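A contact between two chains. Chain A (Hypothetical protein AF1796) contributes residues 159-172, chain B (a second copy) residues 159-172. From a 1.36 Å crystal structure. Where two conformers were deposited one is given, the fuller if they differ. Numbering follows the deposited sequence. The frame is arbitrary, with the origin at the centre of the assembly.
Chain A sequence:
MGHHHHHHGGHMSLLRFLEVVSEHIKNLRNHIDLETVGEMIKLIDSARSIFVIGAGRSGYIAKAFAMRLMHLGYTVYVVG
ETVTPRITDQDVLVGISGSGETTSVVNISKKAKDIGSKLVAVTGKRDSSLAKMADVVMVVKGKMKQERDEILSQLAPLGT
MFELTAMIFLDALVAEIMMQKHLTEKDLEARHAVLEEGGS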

# COMPACT_ATOMS: atom_id res chain seq x y z
N GLY A 159 8.97 0.91 -20.54
CA GLY A 159 9.88 0.07 -19.76
C GLY A 159 9.35 -1.31 -19.35
O GLY A 159 9.97 -2.00 -18.53
N THR A 160 8.24 -1.75 -19.93
CA THR A 160 7.69 -3.09 -19.70
C THR A 160 8.72 -4.19 -19.84
O THR A 160 8.74 -5.12 -19.05
N MET A 161 9.53 -4.14 -20.89
CA MET A 161 10.48 -5.23 -21.07
C MET A 161 11.53 -5.29 -19.97
O MET A 161 11.85 -6.38 -19.50
N PHE A 162 12.05 -4.15 -19.54
CA PHE A 162 12.94 -4.14 -18.38
C PHE A 162 12.22 -4.77 -17.17
O PHE A 162 12.80 -5.60 -16.44
N GLU A 163 10.98 -4.39 -16.93
CA GLU A 163 10.29 -4.84 -15.72
C GLU A 163 10.09 -6.34 -15.73
O GLU A 163 10.40 -7.02 -14.76
N LEU A 164 9.65 -6.90 -16.86
CA LEU A 164 9.49 -8.35 -16.93
C LEU A 164 10.83 -9.07 -16.80
O LEU A 164 10.93 -10.09 -16.12
N THR A 165 11.85 -8.54 -17.43
CA THR A 165 13.13 -9.21 -17.40
C THR A 165 13.72 -9.15 -15.98
O THR A 165 14.31 -10.12 -15.50
N ALA A 166 13.56 -8.01 -15.31
CA ALA A 166 14.05 -7.86 -13.95
C ALA A 166 13.30 -8.80 -13.00
O ALA A 166 13.91 -9.43 -12.13
N MET A 167 11.99 -8.94 -13.17
CA MET A 167 11.23 -9.86 -12.36
C MET A 167 11.74 -11.28 -12.55
O MET A 167 11.96 -12.02 -11.56
N ILE A 168 11.95 -11.67 -13.80
CA ILE A 168 12.39 -13.04 -14.08
C ILE A 168 13.80 -13.25 -13.52
O ILE A 168 14.09 -14.29 -12.90
N PHE A 169 14.69 -12.27 -13.69
CA PHE A 169 16.00 -12.32 -13.09
C PHE A 169 15.95 -12.50 -11.57
O PHE A 169 16.69 -13.32 -11.00
N LEU A 170 15.13 -11.71 -10.90
CA LEU A 170 15.08 -11.79 -9.42
C LEU A 170 14.54 -13.15 -8.96
O LEU A 170 15.00 -13.69 -7.94
N ASP A 171 13.58 -13.72 -9.71
CA ASP A 171 13.12 -15.07 -9.38
C ASP A 171 14.21 -16.11 -9.67
O ASP A 171 14.36 -17.09 -8.91
N ALA A 172 15.03 -15.88 -10.69
CA ALA A 172 16.18 -16.75 -10.96
C ALA A 172 17.20 -16.67 -9.83
O ALA A 172 17.81 -17.70 -9.43
N GLY B 159 3.92 -19.99 -5.84
CA GLY B 159 3.27 -19.69 -7.12
C GLY B 159 4.15 -19.11 -8.20
O GLY B 159 3.61 -18.54 -9.13
N THR B 160 5.47 -19.24 -8.12
CA THR B 160 6.37 -18.44 -8.93
C THR B 160 6.09 -18.52 -10.42
O THR B 160 6.02 -17.48 -11.10
N MET B 161 5.94 -19.74 -10.96
CA MET B 161 5.71 -19.89 -12.40
C MET B 161 4.39 -19.32 -12.85
O MET B 161 4.34 -18.65 -13.89
N PHE B 162 3.32 -19.57 -12.10
CA PHE B 162 2.04 -18.96 -12.42
C PHE B 162 2.16 -17.42 -12.44
O PHE B 162 1.67 -16.76 -13.36
N GLU B 163 2.77 -16.87 -11.40
CA GLU B 163 2.90 -15.42 -11.29
C GLU B 163 3.64 -14.79 -12.46
O GLU B 163 3.14 -13.84 -13.05
N LEU B 164 4.77 -15.37 -12.86
CA LEU B 164 5.53 -14.83 -14.00
C LEU B 164 4.72 -14.97 -15.27
O LEU B 164 4.68 -14.06 -16.10
N THR B 165 4.05 -16.11 -15.42
CA THR B 165 3.29 -16.35 -16.64
C THR B 165 2.10 -15.39 -16.72
O THR B 165 1.85 -14.83 -17.79
N ALA B 166 1.43 -15.17 -15.60
CA ALA B 166 0.30 -14.23 -15.57
C ALA B 166 0.77 -12.81 -15.87
O ALA B 166 0.10 -12.10 -16.64
N MET B 167 1.90 -12.39 -15.32
CA MET B 167 2.43 -11.06 -15.59
C MET B 167 2.73 -10.88 -17.06
O MET B 167 2.32 -9.89 -17.68
N ILE B 168 3.36 -11.91 -17.65
CA ILE B 168 3.72 -11.87 -19.08
C ILE B 168 2.45 -11.85 -19.95
O ILE B 168 2.33 -11.04 -20.90
N PHE B 169 1.47 -12.69 -19.60
CA PHE B 169 0.23 -12.71 -20.34
C PHE B 169 -0.48 -11.33 -20.27
O PHE B 169 -0.98 -10.84 -21.28
N LEU B 170 -0.56 -10.74 -19.08
CA LEU B 170 -1.28 -9.45 -18.95
C LEU B 170 -0.56 -8.34 -19.71
O LEU B 170 -1.23 -7.50 -20.31
N ASP B 171 0.78 -8.33 -19.73
CA ASP B 171 1.49 -7.39 -20.60
C ASP B 171 1.29 -7.67 -22.09
O ASP B 171 1.21 -6.74 -22.91
N ALA B 172 1.13 -8.93 -22.44
CA ALA B 172 0.80 -9.27 -23.83
C ALA B 172 -0.60 -8.75 -24.18
O ALA B 172 -0.84 -8.26 -25.31

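No direct hydrogen bond joins these two stretches; at each end of the contact, two waters do the polar work. The helices run nearly antiparallel (173°), so Thr A160 faces Asp B171 and Asp A171 faces Thr B160. One water donates to Thr A160 OG1 (3.0 Å) and Asp B171 OD1 (2.8 Å); a second donates to the backbone Thr A160 O (3.1 Å) and Asp B171 OD2 (2.6 Å). The same pair of bridges recurs between Asp A171 and Thr B160. A carboxylate suits this place because its two oxygens can each accept from a different water, while threonine offers a hydroxyl to the water and a methyl to the aspartate: Thr A160 CG2 lies 3.7 Å from Asp B171 OD2. Both residues adopt chi1 m.

Between these ends the packing is largely apolar, though each leucine also lies against the aspartate: Leu A164 CD2 is 3.3 Å from Asp B171 OD2, and Leu B164 CD2 is 3.2 Å from Asp A171 OD2. Leu A164 and Leu B164, each m,t and pointing toward the partner helix, bury the most surface. Leu A164 CD2 meets Met B167 CG at 3.6 Å and Ile B168 CG1 at 4.1 Å; Leu B164 CD2 meets Met A167 CG at 3.7 Å. The methionines, t at chi1 and p at chi2, supply a flexible chain to fit against leucine. The isoleucines (m,t) leave CA sideways, yet Ile A168 CD1 and Ile B168 CD1 still meet at 4.1 Å.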

# COMPACT_ATOMS: atom_id res chain seq x y z
CB THR A 160 6.55 -3.32 -20.72
OG1 THR A 160 5.42 -2.51 -20.37
CG2 THR A 160 6.02 -4.76 -20.67
CB MET A 161 11.14 -5.18 -22.44
CG MET A 161 11.75 -6.51 -22.89
SD MET A 161 10.61 -7.94 -22.90
CE MET A 161 9.16 -7.12 -23.68
CB PHE A 162 13.38 -2.72 -17.99
CG PHE A 162 14.02 -2.68 -16.63
CD1 PHE A 162 15.33 -3.13 -16.47
CD2 PHE A 162 13.28 -2.28 -15.50
CE1 PHE A 162 15.93 -3.17 -15.20
CE2 PHE A 162 13.86 -2.33 -14.23
CZ PHE A 162 15.18 -2.76 -14.08
CB GLU A 163 8.95 -4.13 -15.59
CG GLU A 163 9.14 -2.63 -15.39
CD GLU A 163 7.89 -1.85 -15.56
OE1 GLU A 163 6.86 -2.45 -15.90
OE2 GLU A 163 7.99 -0.61 -15.37
CB LEU A 164 8.86 -8.74 -18.28
CG LEU A 164 7.42 -8.33 -18.46
CD1 LEU A 164 6.98 -8.69 -19.87
CD2 LEU A 164 6.54 -8.99 -17.40
CB THR A 165 14.09 -8.57 -18.41
OG1 THR A 165 13.48 -8.61 -19.72
CG2 THR A 165 15.38 -9.41 -18.57
CB ALA A 166 13.93 -6.38 -13.49
CB MET A 167 9.73 -9.79 -12.70
CG MET A 167 8.86 -10.57 -11.70
SD MET A 167 8.86 -9.99 -9.92
CE MET A 167 10.21 -11.00 -9.08
CB ILE A 168 12.36 -13.27 -15.61
CG1 ILE A 168 10.91 -13.41 -16.07
CG2 ILE A 168 13.15 -14.53 -15.97
CD1 ILE A 168 10.72 -13.21 -17.57
CB PHE A 169 16.84 -11.08 -13.42
CG PHE A 169 18.05 -10.96 -12.56
CD1 PHE A 169 19.11 -11.86 -12.71
CD2 PHE A 169 18.09 -10.04 -11.53
CE1 PHE A 169 20.19 -11.78 -11.85
CE2 PHE A 169 19.18 -9.94 -10.70
CZ PHE A 169 20.23 -10.82 -10.85
CB LEU A 170 14.28 -10.62 -8.85
CG LEU A 170 15.04 -9.29 -9.05
CD1 LEU A 170 14.13 -8.08 -8.78
CD2 LEU A 170 16.27 -9.22 -8.19
CB ASP A 171 11.86 -15.45 -10.14
CG ASP A 171 10.64 -14.79 -9.61
OD1 ASP A 171 10.53 -14.56 -8.39
OD2 ASP A 171 9.71 -14.51 -10.39
CB ALA A 172 16.83 -16.40 -12.29
CB THR B 160 7.81 -18.86 -8.68
OG1 THR B 160 8.15 -18.53 -7.33
CG2 THR B 160 8.82 -18.08 -9.55
CB MET B 161 5.78 -21.35 -12.86
CG MET B 161 6.10 -21.48 -14.35
SD MET B 161 7.59 -20.55 -14.90
CE MET B 161 8.86 -21.51 -14.22
CB PHE B 162 0.92 -19.36 -11.45
CG PHE B 162 -0.32 -18.53 -11.62
CD1 PHE B 162 -1.21 -18.79 -12.68
CD2 PHE B 162 -0.57 -17.43 -10.79
CE1 PHE B 162 -2.33 -17.96 -12.88
CE2 PHE B 162 -1.67 -16.61 -10.99
CZ PHE B 162 -2.56 -16.87 -12.02
CB GLU B 163 3.53 -15.07 -9.96
CG GLU B 163 2.62 -15.45 -8.80
CD GLU B 163 3.35 -15.62 -7.50
OE1 GLU B 163 4.56 -15.37 -7.47
OE2 GLU B 163 2.69 -16.02 -6.53
CB LEU B 164 6.85 -15.57 -14.17
CG LEU B 164 7.93 -15.34 -13.14
CD1 LEU B 164 9.05 -16.35 -13.42
CD2 LEU B 164 8.39 -13.89 -13.21
CB THR B 165 2.84 -17.81 -16.73
OG1 THR B 165 3.99 -18.65 -16.59
CG2 THR B 165 2.31 -18.12 -18.16
CB ALA B 166 -0.46 -14.29 -14.21
CB MET B 167 3.67 -10.82 -14.74
CG MET B 167 4.07 -9.30 -14.77
SD MET B 167 2.87 -8.07 -14.13
CE MET B 167 1.75 -7.62 -15.61
CB ILE B 168 4.66 -13.04 -19.42
CG1 ILE B 168 6.05 -12.77 -18.84
CG2 ILE B 168 4.76 -13.23 -20.94
CD1 ILE B 168 6.92 -14.00 -18.73
CB PHE B 169 -0.72 -13.78 -19.82
CG PHE B 169 -2.11 -13.62 -20.31
CD1 PHE B 169 -2.40 -13.92 -21.63
CD2 PHE B 169 -3.08 -13.08 -19.50
CE1 PHE B 169 -3.70 -13.70 -22.13
CE2 PHE B 169 -4.38 -12.86 -19.99
CZ PHE B 169 -4.67 -13.18 -21.31
CB LEU B 170 -1.50 -9.09 -17.48
CG LEU B 170 -2.48 -10.08 -16.83
CD1 LEU B 170 -2.41 -9.90 -15.30
CD2 LEU B 170 -3.91 -9.84 -17.31
CB ASP B 171 2.98 -7.36 -20.23
CG ASP B 171 3.26 -6.54 -18.98
OD1 ASP B 171 2.57 -5.53 -18.69
OD2 ASP B 171 4.20 -6.85 -18.25
CB ALA B 172 0.89 -10.79 -24.04
O HOH W 1 2.52 -3.38 -20.53
O HOH W 2 6.31 -5.77 -17.29
O HOH W 3 10.82 -16.83 -6.55
O HOH W 4 7.24 -15.02 -10.19